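Local coordinates for short chain dehydrogenase/reductase (PDB 4IUY), which probably catalyses the NAD(P)(H)-dependent oxidation or reduction of an organic substrate, as a Rossmann-fold member of the short-chain dehydrogenase/reductase family, at residues 93-96 and 97-101. Residues are numbered along the deposited sequence; the frame is centred on the assembly and turned at random.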
ATOM      1  N   LYS D  93      -1.295  -9.108  33.389  1.00 59.48           N
ATOM      2  CA  LYS D  93      -2.602  -9.369  33.968  1.00 57.53           C
ATOM      3  C   LYS D  93      -2.638  -8.982  35.449  1.00 65.62           C
ATOM      4  O   LYS D  93      -3.592  -8.348  35.904  1.00 68.86           O
ATOM      5  CB  LYS D  93      -2.951 -10.845  33.785  1.00 57.55           C
ATOM      6  CG  LYS D  93      -4.408 -11.178  34.012  1.00 62.64           C
ATOM      7  CD  LYS D  93      -4.721 -12.558  33.432  1.00 68.02           C
ATOM      8  CE  LYS D  93      -5.978 -13.118  34.041  1.00 78.90           C
ATOM      9  NZ  LYS D  93      -7.109 -12.159  33.851  1.00 83.20           N
ATOM     10  N   ASP D  94      -1.586  -9.350  36.181  1.00 61.75           N
ATOM     11  CA  ASP D  94      -1.452  -9.000  37.592  1.00 64.31           C
ATOM     12  C   ASP D  94      -1.362  -7.489  37.798  1.00 62.28           C
ATOM     13  O   ASP D  94      -1.977  -6.945  38.718  1.00 54.40           O
ATOM     14  CB  ASP D  94      -0.236  -9.688  38.221  1.00 79.38           C
ATOM     15  CG  ASP D  94      -0.391 -11.199  38.296  1.00 92.43           C
ATOM     16  OD1 ASP D  94      -1.546 -11.673  38.376  1.00 95.57           O
ATOM     17  OD2 ASP D  94       0.640 -11.914  38.261  1.00 95.11           O
HETATM   18  N   MSE D  95      -0.606  -6.807  36.938  1.00 51.76           N
HETATM   19  CA  MSE D  95      -0.562  -5.354  37.007  1.00 50.74           C
HETATM   20  C   MSE D  95      -1.949  -4.744  36.845  1.00 56.93           C
HETATM   21  O   MSE D  95      -2.353  -3.887  37.638  1.00 54.68           O
HETATM   22  CB  MSE D  95       0.370  -4.769  35.950  1.00 57.14           C
HETATM   23  CG  MSE D  95       0.054  -3.316  35.629  1.00 60.94           C
HETATM   24 SE   MSE D  95       1.301  -2.573  34.351  0.86 66.98          SE
HETATM   25  CE  MSE D  95       0.759  -3.589  32.769  1.00 78.04           C
ATOM     26  N   LEU D  96      -2.680  -5.179  35.819  1.00 52.05           N
ATOM     27  CA  LEU D  96      -4.016  -4.638  35.600  1.00 52.33           C
ATOM     28  C   LEU D  96      -4.947  -4.905  36.789  1.00 57.84           C
ATOM     29  O   LEU D  96      -5.673  -3.996  37.213  1.00 59.58           O
ATOM     30  CB  LEU D  96      -4.600  -5.114  34.270  1.00 49.16           C
ATOM     31  CG  LEU D  96      -3.800  -4.548  33.085  1.00 59.86           C
ATOM     32  CD1 LEU D  96      -4.190  -5.183  31.738  1.00 58.21           C
ATOM     33  CD2 LEU D  96      -3.906  -3.012  33.019  1.00 46.28           C
ATOM     34  N   SER D  97      -4.894  -6.115  37.356  1.00 62.14           N
ATOM     35  CA  SER D  97      -5.679  -6.407  38.556  1.00 60.54           C
ATOM     36  C   SER D  97      -5.340  -5.424  39.681  1.00 71.32           C
ATOM     37  O   SER D  97      -6.228  -4.874  40.337  1.00 56.89           O
ATOM     38  CB  SER D  97      -5.396  -7.824  39.090  1.00 61.89           C
ATOM     39  OG  SER D  97      -5.900  -8.844  38.255  1.00 75.55           O
ATOM     40  N   SER D  98      -4.048  -5.172  39.860  1.00 55.30           N
ATOM     41  CA  SER D  98      -3.579  -4.285  40.918  1.00 72.27           C
ATOM     42  C   SER D  98      -4.149  -2.885  40.718  1.00 63.91           C
ATOM     43  O   SER D  98      -4.598  -2.257  41.684  1.00 67.99           O
ATOM     44  CB  SER D  98      -2.051  -4.274  40.976  1.00 55.22           C
ATOM     45  OG  SER D  98      -1.591  -3.335  41.920  1.00102.45           O
ATOM     46  N   LEU D  99      -4.165  -2.416  39.464  1.00 63.06           N
ATOM     47  CA  LEU D  99      -4.747  -1.118  39.138  1.00 52.21           C
ATOM     48  C   LEU D  99      -6.249  -1.078  39.418  1.00 62.00           C
ATOM     49  O   LEU D  99      -6.754  -0.110  39.996  1.00 53.90           O
ATOM     50  CB  LEU D  99      -4.465  -0.742  37.685  1.00 50.21           C
ATOM     51  CG  LEU D  99      -2.994  -0.411  37.380  1.00 52.43           C
ATOM     52  CD1 LEU D  99      -2.710  -0.219  35.865  1.00 48.57           C
ATOM     53  CD2 LEU D  99      -2.561   0.811  38.189  1.00 51.02           C
ATOM     54  N   GLU D 100      -6.971  -2.109  38.997  1.00 53.91           N
ATOM     55  CA  GLU D 100      -8.396  -2.186  39.302  1.00 55.35           C
ATOM     56  C   GLU D 100      -8.703  -2.064  40.797  1.00 60.96           C
ATOM     57  O   GLU D 100      -9.694  -1.432  41.189  1.00 61.61           O
ATOM     58  CB  GLU D 100      -8.988  -3.490  38.783  1.00 58.21           C
ATOM     59  CG  GLU D 100      -8.921  -3.640  37.302  1.00 74.17           C
ATOM     60  CD  GLU D 100      -9.407  -4.996  36.829  1.00 86.10           C
ATOM     61  OE1 GLU D 100     -10.028  -5.728  37.648  1.00 74.78           O
ATOM     62  OE2 GLU D 100      -9.176  -5.311  35.631  1.00 92.42           O
ATOM     63  N   ALA D 101      -7.873  -2.683  41.634  1.00 58.17           N
ATOM     64  CA  ALA D 101      -8.131  -2.676  43.071  1.00 71.08           C
ATOM     65  C   ALA D 101      -7.964  -1.282  43.674  1.00 74.58           C
ATOM     66  O   ALA D 101      -8.491  -1.004  44.747  1.00 88.31           O
ATOM     67  CB  ALA D 101      -7.245  -3.685  43.783  1.00 70.75           C
TER
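An amphipathic helix on the flank of a Rossmann fold, helix 89-101 turns M95 (present as selenomethionine), L96 and L99 inward while K93, D94 and S97 face solvent. Four successive i to i+4 backbone hydrogen bonds run through these two turns, from S97 N to K93 O through to E100 N on L96 O, the last at 2.9 Å and nearly straight at 170°. The hydroxyl of S97 adds a weak second bond to the first of these carbonyls, OG to K93 O at 3.3 Å; with OG beside its own backbone N (chi1 -70°), the side chain folds back along the preceding turn. On the buried face, M95 and L99 run side by side in the same direction, M95 CG lying 4.2 Å from L99 CD1. L96 meets the same methyl at an oblique angle through its CD2, also at 4.2 Å, so L99 CD1 touches both neighbours. E100 lays its CG 3.3 Å from L96 O, and its carboxylate is hydrogen-bonded through OE2 to H150 ND1. Helix 126-153 lies against one side, where L96 packs on E146, V147 and H150, whereas M95 and L99 rest on F82 of strand 79-83, outermost of the sheet within this chain; M95 also touches C57 and L99 touches V55 of strand 53-58.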